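Local coordinates for D-isomer specific 2-hydroxyacid dehydrogenase family protein (Aeromonas salmonicida subsp. salmonicida, PDB 3HG7) that probably acts as an NAD-dependent oxidoreductase of the D-isomer specific 2-hydroxyacid dehydrogenase family, at residues A[19-24]-A[288-293]; A[141-146]-A[153-158]; A[260-265]-A[274-279]. The protein carries 1 engineered substitution. All blocks are in the same frame, centred on the assembly; numbering follows the deposited sequence. Where two conformers were deposited one is given.

Interaction 1 (A[19-24]-A[288-293]); sequences ERLLKA and DVAQIF
Two torsions bring leucine and phenylalanine carbons into the gap between helices 15-24 and 286-301. In Leu21 the CG is anti to the carbonyl carbon and lies beside the backbone N (chi1 -76°), which carries CD1 across to the methyl of Ala290; in Phe293 it is the backbone N that CG opposes (chi1 176°), and the ring swings out over the same interface to meet Leu22. Leu21 CD1 lies 3.8 Å from Ala290 CB, with Leu21 CB 4.2 Å from that methyl. One turn up helix 286-301, Leu22 CD1 approaches Phe293 CD2 at 3.9 Å. This leucine and the phenylalanine cross at about a right angle, and the CD1 methyl meets the ring obliquely. Leu22 CD1 also comes to 4.3 Å from Ala290 CB; both Leu22 torsions are far from staggered values. The small alanine is thus met by both leucines, where the CA atoms of Leu21 and Ala290 come within 6.9 Å. The axes of segments 19-24 and 288-293 pass 10.1 Å apart with a signed crossing angle of -42°. On the sheet side, Leu22 and Phe293 rest on Leu8 and Met52 of neighbouring parallel strands, and the Phe293 ring meets that of Trp70 with nearly parallel planes. Glu19 forms a salt bridge with Arg34 of strand 30-34. An N-terminal helix and the last helix of the chain share one face of the five-stranded sheet of order 2-1-3-4-5, as in the flavodoxin-like catalytic domain of D-2-hydroxyacid dehydrogenases, which the C-terminal segment returns to complete.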
ATOM      1  N   GLU A  19      22.056   3.286   6.810  1.00 15.34           N
ATOM      2  CA  GLU A  19      23.525   3.298   6.896  1.00 16.69           C
ATOM      3  C   GLU A  19      24.020   2.427   8.050  1.00 17.40           C
ATOM      4  O   GLU A  19      24.990   1.677   7.880  1.00 18.34           O
ATOM      5  CB  GLU A  19      24.053   4.731   7.026  1.00 17.88           C
ATOM      6  CG  GLU A  19      25.563   4.852   7.129  1.00 22.27           C
ATOM      7  CD  GLU A  19      26.027   6.297   7.138  1.00 20.41           C
ATOM      8  OE1 GLU A  19      25.580   7.050   8.016  1.00 22.66           O
ATOM      9  OE2 GLU A  19      26.839   6.667   6.267  1.00 23.21           O
ATOM     10  N   ARG A  20      23.359   2.556   9.203  1.00 17.75           N
ATOM     11  CA  ARG A  20      23.673   1.743  10.375  0.50 17.61           C
ATOM     12  C   ARG A  20      23.490   0.267  10.039  1.00 17.85           C
ATOM     13  O   ARG A  20      24.385  -0.530  10.281  1.00 18.41           O
ATOM     14  CB  ARG A  20      22.797   2.127  11.575  0.50 17.10           C
ATOM     15  CG  ARG A  20      22.861   1.156  12.751  0.50 27.32           C
ATOM     16  CD  ARG A  20      22.315   1.767  14.034  0.50 15.53           C
ATOM     17  NE  ARG A  20      20.907   2.125  13.935  0.50 26.83           N
ATOM     18  CZ  ARG A  20      19.911   1.252  13.831  0.50 15.04           C
ATOM     19  NH1 ARG A  20      20.158  -0.050  13.778  0.50 26.41           N
ATOM     20  NH2 ARG A  20      18.665   1.691  13.763  0.50 26.57           N
ATOM     21  N   LEU A  21      22.350  -0.085   9.465  1.00 17.70           N
ATOM     22  CA  LEU A  21      22.036  -1.488   9.177  1.00 18.28           C
ATOM     23  C   LEU A  21      22.985  -2.117   8.164  1.00 18.48           C
ATOM     24  O   LEU A  21      23.472  -3.257   8.345  1.00 18.14           O
ATOM     25  CB  LEU A  21      20.609  -1.594   8.667  1.00 19.06           C
ATOM     26  CG  LEU A  21      19.469  -1.478   9.683  1.00 16.35           C
ATOM     27  CD1 LEU A  21      18.176  -1.227   8.969  1.00 20.03           C
ATOM     28  CD2 LEU A  21      19.430  -2.779  10.524  1.00 20.09           C
ATOM     29  N   LEU A  22      23.232  -1.375   7.095  1.00 18.21           N
ATOM     30  CA  LEU A  22      24.144  -1.823   6.035  1.00 18.73           C
ATOM     31  C   LEU A  22      25.612  -1.909   6.449  1.00 20.64           C
ATOM     32  O   LEU A  22      26.348  -2.767   5.949  1.00 19.80           O
ATOM     33  CB  LEU A  22      23.972  -0.946   4.794  1.00 17.77           C
ATOM     34  CG  LEU A  22      23.088  -1.472   3.657  1.00 34.60           C
ATOM     35  CD1 LEU A  22      22.059  -2.567   4.050  1.00 18.18           C
ATOM     36  CD2 LEU A  22      22.403  -0.332   2.943  1.00 19.18           C
ATOM     37  N   LYS A  23      26.038  -1.021   7.348  1.00 22.85           N
ATOM     38  CA  LYS A  23      27.385  -1.081   7.919  1.00 25.24           C
ATOM     39  C   LYS A  23      27.529  -2.288   8.856  1.00 26.97           C
ATOM     40  O   LYS A  23      28.627  -2.830   9.013  1.00 27.46           O
ATOM     41  CB  LYS A  23      27.730   0.205   8.676  1.00 26.52           C
ATOM     42  CG  LYS A  23      28.312   1.312   7.808  1.00 32.25           C
ATOM     43  CD  LYS A  23      28.577   2.551   8.669  1.00 29.15           C
ATOM     44  CE  LYS A  23      29.210   3.679   7.873  1.00 32.49           C
ATOM     45  NZ  LYS A  23      29.547   4.828   8.766  1.00 30.77           N
ATOM     46  N   ALA A  24      26.416  -2.706   9.459  1.00 27.41           N
ATOM     47  CA  ALA A  24      26.415  -3.875  10.335  1.00 29.12           C
ATOM     48  C   ALA A  24      26.512  -5.164   9.509  1.00 30.73           C
ATOM     49  O   ALA A  24      27.094  -6.157   9.964  1.00 30.67           O
ATOM     50  CB  ALA A  24      25.181  -3.893  11.210  1.00 29.11           C
ATOM     51  N   ASP A 288      13.230  -4.314   7.723  1.00 19.19           N
ATOM     52  CA  ASP A 288      12.767  -5.300   6.745  1.00 19.88           C
ATOM     53  C   ASP A 288      13.216  -5.008   5.325  1.00 18.25           C
ATOM     54  O   ASP A 288      13.504  -5.931   4.560  1.00 17.56           O
ATOM     55  CB  ASP A 288      11.263  -5.437   6.785  1.00 22.51           C
ATOM     56  CG  ASP A 288      10.788  -6.144   8.041  1.00 32.76           C
ATOM     57  OD1 ASP A 288      11.609  -6.738   8.775  1.00 25.47           O
ATOM     58  OD2 ASP A 288       9.586  -6.124   8.287  1.00 25.60           O
ATOM     59  N   VAL A 289      13.276  -3.727   4.984  1.00 16.47           N
ATOM     60  CA  VAL A 289      13.743  -3.329   3.654  1.00 16.26           C
ATOM     61  C   VAL A 289      15.251  -3.654   3.516  1.00 14.57           C
ATOM     62  O   VAL A 289      15.690  -4.104   2.466  1.00 13.39           O
ATOM     63  CB  VAL A 289      13.468  -1.826   3.368  1.00 16.40           C
ATOM     64  CG1 VAL A 289      14.062  -1.404   2.006  1.00 15.99           C
ATOM     65  CG2 VAL A 289      11.976  -1.523   3.383  1.00 15.79           C
ATOM     66  N   ALA A 290      16.035  -3.450   4.574  1.00 14.14           N
ATOM     67  CA  ALA A 290      17.472  -3.729   4.500  1.00 15.09           C
ATOM     68  C   ALA A 290      17.730  -5.206   4.273  1.00 15.51           C
ATOM     69  O   ALA A 290      18.670  -5.581   3.571  1.00 15.21           O
ATOM     70  CB  ALA A 290      18.177  -3.257   5.744  1.00 13.99           C
ATOM     71  N   GLN A 291      16.886  -6.047   4.872  1.00 15.15           N
ATOM     72  CA  GLN A 291      16.944  -7.481   4.679  1.00 15.32           C
ATOM     73  C   GLN A 291      16.681  -7.830   3.212  1.00 14.82           C
ATOM     74  O   GLN A 291      17.378  -8.673   2.653  1.00 14.89           O
ATOM     75  CB  GLN A 291      15.915  -8.159   5.610  1.00 16.66           C
ATOM     76  CG  GLN A 291      16.036  -9.670   5.737  1.00 34.48           C
ATOM     77  CD  GLN A 291      14.997 -10.267   6.709  1.00 20.03           C
ATOM     78  OE1 GLN A 291      14.987 -11.479   6.945  1.00 35.21           O
ATOM     79  NE2 GLN A 291      14.142  -9.420   7.273  1.00 34.49           N
ATOM     80  N   ILE A 292      15.708  -7.161   2.585  1.00 13.89           N
ATOM     81  CA  ILE A 292      15.425  -7.336   1.143  1.00 13.44           C
ATOM     82  C   ILE A 292      16.626  -6.908   0.301  1.00 13.48           C
ATOM     83  O   ILE A 292      17.021  -7.613  -0.639  1.00 12.89           O
ATOM     84  CB  ILE A 292      14.159  -6.572   0.705  1.00 13.75           C
ATOM     85  CG1 ILE A 292      12.910  -7.254   1.292  1.00 14.47           C
ATOM     86  CG2 ILE A 292      14.020  -6.512  -0.811  1.00 14.72           C
ATOM     87  CD1 ILE A 292      11.621  -6.419   1.118  1.00 14.70           C
ATOM     88  N   PHE A 293      17.200  -5.775   0.676  1.00 11.85           N
ATOM     89  CA  PHE A 293      18.383  -5.257  -0.014  1.00 12.36           C
ATOM     90  C   PHE A 293      19.551  -6.245   0.061  1.00 13.06           C
ATOM     91  O   PHE A 293      20.132  -6.604  -0.962  1.00 13.39           O
ATOM     92  CB  PHE A 293      18.809  -3.885   0.511  1.00 12.81           C
ATOM     93  CG  PHE A 293      20.094  -3.392  -0.143  1.00 13.44           C
ATOM     94  CD1 PHE A 293      20.053  -2.703  -1.352  1.00 12.86           C
ATOM     95  CD2 PHE A 293      21.333  -3.699   0.414  1.00 12.90           C
ATOM     96  CE1 PHE A 293      21.235  -2.277  -1.981  1.00 13.84           C
ATOM     97  CE2 PHE A 293      22.524  -3.332  -0.217  1.00 13.79           C
ATOM     98  CZ  PHE A 293      22.479  -2.603  -1.418  1.00 12.97           C
TER

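Interaction 2 (A[141-146]-A[153-158]); sequences RTLLIL and QHIAHT
Ile145 and Ile155 meet at a slant, the outstretched CD1 of the strand residue reaching the branched CB of the helix residue. Placing CG1 of Ile145 beside its backbone N (chi1 -54°) and extending the chain beyond it sends CD1 straight at helix 150-161. There Ile145 CD1 lies 3.6 Å from Ile155 CG2. The same Ile145 CD1 is 3.5 Å from Ala156 N and 4.0 Å from Ala156 CB, so a single methyl sits against both side chains and the backbone between them. Two residues back along the strand, Leu143 crosses Ile155 at about a right angle. Leu143 CD2 touches the helix backbone, 3.7 Å from Ile155 O. Leu143 CD2 also lies 4.0 Å from Ile155 CG2, which is thus met by methyls from both strand residues. Strand 142-146 and helix segment 153-158 run antiparallel, at 174° between their directions, as expected of the first strand and helix of a beta-alpha-beta unit. Phe108 of helix 100-115 packs against Ile155 from elsewhere in the domain. On the solvent side of the helix, Gln153 O accepts from both His157 N and His157 ND1, the latter at 3.0 Å and 53° above the carbonyl plane. The side-chain contact is apolar, so across it the helix is held by close packing, behind a glycine-rich turn that fits the Rossmann GxGxxG pattern, consistent with NAD binding.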
ATOM      1  N   ARG A 141     -19.793 -12.008  10.224  1.00 18.09           N
ATOM      2  CA  ARG A 141     -19.888 -10.987   9.192  1.00 17.87           C
ATOM      3  C   ARG A 141     -18.986 -11.372   8.022  1.00 17.58           C
ATOM      4  O   ARG A 141     -18.065 -12.169   8.201  1.00 17.70           O
ATOM      5  CB  ARG A 141     -19.418  -9.653   9.761  1.00 19.93           C
ATOM      6  CG  ARG A 141     -19.947  -9.370  11.126  1.00 27.31           C
ATOM      7  CD  ARG A 141     -21.190  -8.576  11.040  1.00 23.27           C
ATOM      8  NE  ARG A 141     -20.997  -7.304  10.340  1.00 28.36           N
ATOM      9  CZ  ARG A 141     -21.836  -6.281  10.451  1.00 24.76           C
ATOM     10  NH1 ARG A 141     -21.634  -5.170   9.765  1.00 28.56           N
ATOM     11  NH2 ARG A 141     -22.889  -6.380  11.261  1.00 28.83           N
ATOM     12  N   THR A 142     -19.252 -10.809   6.840  1.00 16.29           N
ATOM     13  CA  THR A 142     -18.525 -11.189   5.627  1.00 17.06           C
ATOM     14  C   THR A 142     -17.508 -10.153   5.202  1.00 16.59           C
ATOM     15  O   THR A 142     -17.857  -8.990   4.926  1.00 16.10           O
ATOM     16  CB  THR A 142     -19.442 -11.324   4.425  1.00 19.52           C
ATOM     17  OG1 THR A 142     -20.253 -10.139   4.346  1.00 27.28           O
ATOM     18  CG2 THR A 142     -20.322 -12.552   4.563  1.00 24.17           C
ATOM     19  N   LEU A 143     -16.262 -10.607   5.107  1.00 16.28           N
ATOM     20  CA  LEU A 143     -15.163  -9.776   4.617  1.00 16.37           C
ATOM     21  C   LEU A 143     -14.973 -10.134   3.151  1.00 17.43           C
ATOM     22  O   LEU A 143     -14.771 -11.293   2.848  1.00 17.03           O
ATOM     23  CB  LEU A 143     -13.878 -10.082   5.398  1.00 16.15           C
ATOM     24  CG  LEU A 143     -12.593  -9.313   5.054  1.00 14.93           C
ATOM     25  CD1 LEU A 143     -12.823  -7.803   5.026  1.00 15.92           C
ATOM     26  CD2 LEU A 143     -11.432  -9.644   6.009  1.00 16.32           C
ATOM     27  N   LEU A 144     -15.086  -9.148   2.259  1.00 18.11           N
ATOM     28  CA  LEU A 144     -14.660  -9.288   0.857  1.00 18.39           C
ATOM     29  C   LEU A 144     -13.324  -8.581   0.639  1.00 17.78           C
ATOM     30  O   LEU A 144     -13.208  -7.378   0.932  1.00 17.51           O
ATOM     31  CB  LEU A 144     -15.679  -8.636  -0.073  1.00 19.16           C
ATOM     32  CG  LEU A 144     -15.334  -8.714  -1.557  1.00 26.05           C
ATOM     33  CD1 LEU A 144     -15.088 -10.166  -1.973  1.00 19.88           C
ATOM     34  CD2 LEU A 144     -16.412  -8.068  -2.397  1.00 19.61           C
ATOM     35  N   ILE A 145     -12.341  -9.299   0.096  1.00 18.60           N
ATOM     36  CA  ILE A 145     -11.033  -8.711  -0.209  1.00 19.04           C
ATOM     37  C   ILE A 145     -10.758  -8.823  -1.715  1.00 21.51           C
ATOM     38  O   ILE A 145     -10.903  -9.912  -2.302  1.00 22.38           O
ATOM     39  CB  ILE A 145      -9.883  -9.384   0.584  1.00 18.18           C
ATOM     40  CG1 ILE A 145     -10.181  -9.373   2.087  1.00 21.24           C
ATOM     41  CG2 ILE A 145      -8.519  -8.713   0.247  1.00 20.75           C
ATOM     42  CD1 ILE A 145      -9.169 -10.152   2.946  1.00 19.49           C
ATOM     43  N   LEU A 146     -10.422  -7.686  -2.320  1.00 22.04           N
ATOM     44  CA  LEU A 146      -9.981  -7.608  -3.713  1.00 23.28           C
ATOM     45  C   LEU A 146      -8.466  -7.587  -3.734  1.00 24.20           C
ATOM     46  O   LEU A 146      -7.828  -6.614  -3.336  1.00 24.97           O
ATOM     47  CB  LEU A 146     -10.537  -6.359  -4.407  1.00 23.40           C
ATOM     48  CG  LEU A 146     -11.992  -5.971  -4.159  1.00 29.84           C
ATOM     49  CD1 LEU A 146     -12.386  -4.909  -5.161  1.00 24.22           C
ATOM     50  CD2 LEU A 146     -12.921  -7.166  -4.261  1.00 24.28           C
ATOM     51  N   GLN A 153      -4.073 -12.136   1.557  1.00 20.04           N
ATOM     52  CA  GLN A 153      -4.023 -13.329   2.404  1.00 20.49           C
ATOM     53  C   GLN A 153      -3.883 -13.001   3.890  1.00 19.22           C
ATOM     54  O   GLN A 153      -4.570 -13.585   4.717  1.00 17.71           O
ATOM     55  CB  GLN A 153      -2.907 -14.276   1.978  1.00 21.99           C
ATOM     56  CG  GLN A 153      -3.198 -15.064   0.718  1.00 26.65           C
ATOM     57  CD  GLN A 153      -1.933 -15.657   0.137  1.00 23.58           C
ATOM     58  OE1 GLN A 153      -1.243 -16.444   0.797  1.00 27.44           O
ATOM     59  NE2 GLN A 153      -1.597 -15.259  -1.092  1.00 26.92           N
ATOM     60  N   HIS A 154      -3.009 -12.063   4.249  1.00 18.98           N
ATOM     61  CA  HIS A 154      -2.868 -11.797   5.688  1.00 18.85           C
ATOM     62  C   HIS A 154      -4.161 -11.213   6.293  1.00 17.45           C
ATOM     63  O   HIS A 154      -4.610 -11.650   7.373  1.00 16.11           O
ATOM     64  CB  HIS A 154      -1.646 -10.941   6.023  1.00 20.23           C
ATOM     65  CG  HIS A 154      -1.178 -11.112   7.436  1.00 23.08           C
ATOM     66  ND1 HIS A 154      -1.800 -10.499   8.504  1.00 21.90           N
ATOM     67  CD2 HIS A 154      -0.161 -11.840   7.960  1.00 22.54           C
ATOM     68  CE1 HIS A 154      -1.183 -10.837   9.622  1.00 23.00           C
ATOM     69  NE2 HIS A 154      -0.187 -11.656   9.321  1.00 23.15           N
ATOM     70  N   ILE A 155      -4.781 -10.285   5.562  1.00 16.03           N
ATOM     71  CA  ILE A 155      -6.038  -9.668   6.011  1.00 14.68           C
ATOM     72  C   ILE A 155      -7.099 -10.745   6.089  1.00 13.95           C
ATOM     73  O   ILE A 155      -8.019 -10.685   6.934  1.00 13.56           O
ATOM     74  CB  ILE A 155      -6.501  -8.555   5.038  1.00 13.75           C
ATOM     75  CG1 ILE A 155      -5.467  -7.409   4.978  1.00 15.29           C
ATOM     76  CG2 ILE A 155      -7.838  -7.963   5.459  1.00 14.93           C
ATOM     77  CD1 ILE A 155      -5.632  -6.570   3.764  1.00 13.13           C
ATOM     78  N   ALA A 156      -6.991 -11.729   5.203  1.00 13.26           N
ATOM     79  CA  ALA A 156      -7.895 -12.887   5.216  1.00 12.90           C
ATOM     80  C   ALA A 156      -7.769 -13.715   6.495  1.00 13.64           C
ATOM     81  O   ALA A 156      -8.791 -14.001   7.168  1.00 13.54           O
ATOM     82  CB  ALA A 156      -7.666 -13.739   3.985  1.00 12.73           C
ATOM     83  N   HIS A 157      -6.543 -14.096   6.853  1.00 15.11           N
ATOM     84  CA  HIS A 157      -6.338 -14.860   8.095  1.00 17.73           C
ATOM     85  C   HIS A 157      -6.845 -14.106   9.323  1.00 16.97           C
ATOM     86  O   HIS A 157      -7.395 -14.714  10.251  1.00 17.32           O
ATOM     87  CB  HIS A 157      -4.873 -15.246   8.277  1.00 20.31           C
ATOM     88  CG  HIS A 157      -4.440 -16.375   7.388  1.00 21.15           C
ATOM     89  ND1 HIS A 157      -3.867 -16.172   6.149  1.00 21.79           N
ATOM     90  CD2 HIS A 157      -4.548 -17.718   7.536  1.00 21.77           C
ATOM     91  CE1 HIS A 157      -3.604 -17.342   5.589  1.00 21.48           C
ATOM     92  NE2 HIS A 157      -4.011 -18.295   6.410  1.00 22.11           N
ATOM     93  N   THR A 158      -6.639 -12.784   9.337  1.00 16.33           N
ATOM     94  CA  THR A 158      -7.144 -11.964  10.437  1.00 15.72           C
ATOM     95  C   THR A 158      -8.667 -11.945  10.485  1.00 14.95           C
ATOM     96  O   THR A 158      -9.240 -12.068  11.564  1.00 14.01           O
ATOM     97  CB  THR A 158      -6.566 -10.535  10.420  1.00 16.80           C
ATOM     98  OG1 THR A 158      -5.159 -10.618  10.171  1.00 18.70           O
ATOM     99  CG2 THR A 158      -6.822  -9.829  11.769  1.00 17.80           C
TER

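Interaction 3 (A[260-265]-A[274-279]); sequences EPLPAD and LIITPH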
ATOM      1  N   GLU A 260      -2.084  12.715  -4.501  1.00 33.95           N
ATOM      2  CA  GLU A 260      -1.426  12.854  -3.183  1.00 33.90           C
ATOM      3  C   GLU A 260      -0.161  13.721  -3.163  1.00 33.26           C
ATOM      4  O   GLU A 260       0.647  13.668  -4.097  1.00 33.39           O
ATOM      5  CB  GLU A 260      -1.168  11.508  -2.504  1.00 34.49           C
ATOM      6  CG  GLU A 260      -1.086  10.324  -3.407  1.00 32.18           C
ATOM      7  CD  GLU A 260      -1.218   9.025  -2.642  1.00 35.18           C
ATOM      8  OE1 GLU A 260      -2.308   8.403  -2.667  1.00 31.48           O
ATOM      9  OE2 GLU A 260      -0.221   8.626  -2.012  1.00 31.03           O
ATOM     10  N   PRO A 261       0.016  14.517  -2.091  1.00 31.88           N
ATOM     11  CA  PRO A 261      -0.929  14.616  -0.976  1.00 31.24           C
ATOM     12  C   PRO A 261      -2.321  15.058  -1.437  1.00 31.36           C
ATOM     13  O   PRO A 261      -2.448  15.806  -2.422  1.00 31.79           O
ATOM     14  CB  PRO A 261      -0.304  15.673  -0.058  1.00 31.25           C
ATOM     15  CG  PRO A 261       0.853  16.246  -0.805  1.00 36.30           C
ATOM     16  CD  PRO A 261       1.265  15.235  -1.813  1.00 31.84           C
ATOM     17  N   LEU A 262      -3.351  14.591  -0.741  1.00 30.26           N
ATOM     18  CA  LEU A 262      -4.710  15.012  -1.046  1.00 30.18           C
ATOM     19  C   LEU A 262      -4.768  16.527  -0.875  1.00 31.50           C
ATOM     20  O   LEU A 262      -4.474  17.031   0.206  1.00 31.42           O
ATOM     21  CB  LEU A 262      -5.711  14.304  -0.129  1.00 29.21           C
ATOM     22  CG  LEU A 262      -7.194  14.512  -0.425  1.00 27.43           C
ATOM     23  CD1 LEU A 262      -7.572  13.860  -1.751  1.00 28.85           C
ATOM     24  CD2 LEU A 262      -8.037  13.952   0.726  1.00 28.60           C
ATOM     25  N   PRO A 263      -5.109  17.266  -1.959  1.00 33.38           N
ATOM     26  CA  PRO A 263      -5.159  18.736  -1.884  1.00 34.09           C
ATOM     27  C   PRO A 263      -6.037  19.183  -0.733  1.00 35.15           C
ATOM     28  O   PRO A 263      -7.094  18.581  -0.490  1.00 35.05           O
ATOM     29  CB  PRO A 263      -5.817  19.147  -3.209  1.00 33.75           C
ATOM     30  CG  PRO A 263      -5.600  17.999  -4.128  1.00 32.13           C
ATOM     31  CD  PRO A 263      -5.542  16.759  -3.275  1.00 33.56           C
ATOM     32  N   ALA A 264      -5.615  20.231  -0.029  1.00 36.38           N
ATOM     33  CA  ALA A 264      -6.413  20.777   1.065  1.00 38.19           C
ATOM     34  C   ALA A 264      -7.808  21.215   0.571  1.00 40.07           C
ATOM     35  O   ALA A 264      -8.715  21.448   1.372  1.00 40.63           O
ATOM     36  CB  ALA A 264      -5.670  21.938   1.722  1.00 38.04           C
ATOM     37  N   ASP A 265      -7.940  21.302  -0.757  1.00 41.01           N
ATOM     38  CA  ASP A 265      -9.164  21.633  -1.495  1.00 41.76           C
ATOM     39  C   ASP A 265     -10.218  20.545  -1.457  1.00 41.06           C
ATOM     40  O   ASP A 265     -11.410  20.840  -1.528  1.00 41.65           O
ATOM     41  CB  ASP A 265      -8.830  21.837  -2.987  1.00 43.09           C
ATOM     42  CG  ASP A 265      -8.191  23.176  -3.283  1.00 55.17           C
ATOM     43  OD1 ASP A 265      -7.374  23.233  -4.232  1.00 44.03           O
ATOM     44  OD2 ASP A 265      -8.509  24.171  -2.594  1.00 43.98           O
ATOM     45  N   LEU A 274     -16.335   9.510   5.892  1.00 22.55           N
ATOM     46  CA  LEU A 274     -15.151   9.198   5.132  1.00 22.11           C
ATOM     47  C   LEU A 274     -13.991   9.413   6.099  1.00 19.98           C
ATOM     48  O   LEU A 274     -13.924  10.448   6.731  1.00 19.02           O
ATOM     49  CB  LEU A 274     -14.997  10.156   3.939  1.00 24.19           C
ATOM     50  CG  LEU A 274     -14.051   9.753   2.798  1.00 26.89           C
ATOM     51  CD1 LEU A 274     -14.107  10.765   1.655  1.00 26.15           C
ATOM     52  CD2 LEU A 274     -12.631   9.620   3.234  1.00 25.97           C
ATOM     53  N   ILE A 275     -13.103   8.432   6.201  1.00 18.94           N
ATOM     54  CA  ILE A 275     -11.918   8.566   7.038  1.00 18.60           C
ATOM     55  C   ILE A 275     -10.696   8.580   6.129  1.00 17.75           C
ATOM     56  O   ILE A 275     -10.574   7.762   5.214  1.00 18.26           O
ATOM     57  CB  ILE A 275     -11.822   7.448   8.082  1.00 18.39           C
ATOM     58  CG1 ILE A 275     -12.927   7.637   9.142  1.00 18.31           C
ATOM     59  CG2 ILE A 275     -10.379   7.378   8.663  1.00 17.54           C
ATOM     60  CD1 ILE A 275     -13.069   6.511  10.074  1.00 20.07           C
ATOM     61  N   ILE A 276      -9.768   9.476   6.419  1.00 19.02           N
ATOM     62  CA  ILE A 276      -8.601   9.681   5.568  1.00 17.06           C
ATOM     63  C   ILE A 276      -7.314   9.457   6.346  1.00 15.51           C
ATOM     64  O   ILE A 276      -7.140  10.013   7.421  1.00 15.90           O
ATOM     65  CB  ILE A 276      -8.561  11.122   5.042  1.00 18.43           C
ATOM     66  CG1 ILE A 276      -9.672  11.360   4.012  1.00 21.77           C
ATOM     67  CG2 ILE A 276      -7.192  11.440   4.432  1.00 20.87           C
ATOM     68  CD1 ILE A 276      -9.986  12.807   3.823  1.00 18.42           C
ATOM     69  N   THR A 277      -6.421   8.659   5.787  1.00 15.24           N
ATOM     70  CA  THR A 277      -5.080   8.536   6.326  1.00 14.42           C
ATOM     71  C   THR A 277      -4.064   8.888   5.234  1.00 14.07           C
ATOM     72  O   THR A 277      -4.292   8.575   4.066  1.00 13.85           O
ATOM     73  CB  THR A 277      -4.828   7.146   6.918  1.00 14.50           C
ATOM     74  OG1 THR A 277      -5.104   6.116   5.946  1.00 14.62           O
ATOM     75  CG2 THR A 277      -5.701   6.954   8.153  1.00 13.53           C
ATOM     76  N   PRO A 278      -2.927   9.493   5.614  1.00 13.49           N
ATOM     77  CA  PRO A 278      -1.998  10.023   4.582  1.00 14.30           C
ATOM     78  C   PRO A 278      -1.046   8.985   3.995  1.00 15.11           C
ATOM     79  O   PRO A 278       0.174   9.091   4.156  1.00 15.47           O
ATOM     80  CB  PRO A 278      -1.247  11.112   5.331  1.00 14.42           C
ATOM     81  CG  PRO A 278      -1.239  10.636   6.789  1.00 11.65           C
ATOM     82  CD  PRO A 278      -2.551   9.914   6.984  1.00 13.32           C
ATOM     83  N   HIS A 279      -1.616   7.992   3.306  1.00 16.56           N
ATOM     84  CA  HIS A 279      -0.848   6.925   2.679  1.00 18.18           C
ATOM     85  C   HIS A 279       0.218   6.333   3.610  1.00 16.89           C
ATOM     86  O   HIS A 279       1.408   6.314   3.289  1.00 16.57           O
ATOM     87  CB  HIS A 279      -0.237   7.424   1.361  1.00 20.14           C
ATOM     88  CG  HIS A 279       0.068   6.332   0.384  1.00 23.52           C
ATOM     89  ND1 HIS A 279       0.481   6.586  -0.905  1.00 22.34           N
ATOM     90  CD2 HIS A 279      -0.006   4.983   0.496  1.00 22.50           C
ATOM     91  CE1 HIS A 279       0.674   5.440  -1.539  1.00 23.82           C
ATOM     92  NE2 HIS A 279       0.379   4.451  -0.715  1.00 24.18           N
TER
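Glu260 OE2 accepts a hydrogen bond from His279 ND1, modelled at 2.4 Å; that length is implausibly short, so the details of the bond are doubtful. The oxygen comes in at the edge of the imidazole, near its plane, while the carboxylate as a whole stands almost upright to the ring at 87°. His279 turns its CG anti to the backbone N (chi1 -156°), which carries the ring toward the glutamate, and a chi2 of 173° turns ND1 to it. The other carboxylate oxygen, Glu260 OE1, is held by the backbone N of Phe257, and this second bond limits rotation of the group. The other ring nitrogen, His279 NE2, makes a weak hydrogen bond to a glycerol, probably from the crystallisation liquor. Deeper in, Leu262 CD2 meets Ile276 CD1 at 3.8 Å, the two side chains crossing at about a right angle; this apolar pair ties the loop after strand 251-254 to edge strand 274-276. Just before the histidine, Pro278 centres an inverse gamma turn. A histidine-carboxylate pair of this kind, in the loop just after the last strand of the nucleotide-binding sheet, resembles the active-site His-Glu pair of D-2-hydroxyacid dehydrogenases.

The three contacts belong to two domains, each built on a parallel sheet. Interaction 1 packs on the five-stranded sheet, whereas interactions 2 and 3 both reach the seven-stranded one, the former at strand 142-146, third from one edge, and the latter at edge strand 274-276. The centres of interactions 2 and 3 lie about 25 Å apart, and those of 1 and 2, and 1 and 3, about 32 and 31 Å; none touches another. Along the chain, interaction 2 closes before interaction 3 opens, and both fall between the segments of interaction 1. The nucleotide-binding domain is therefore an insertion: helix 286-301 follows strand 274-276 directly and carries the chain back to the domain where it began.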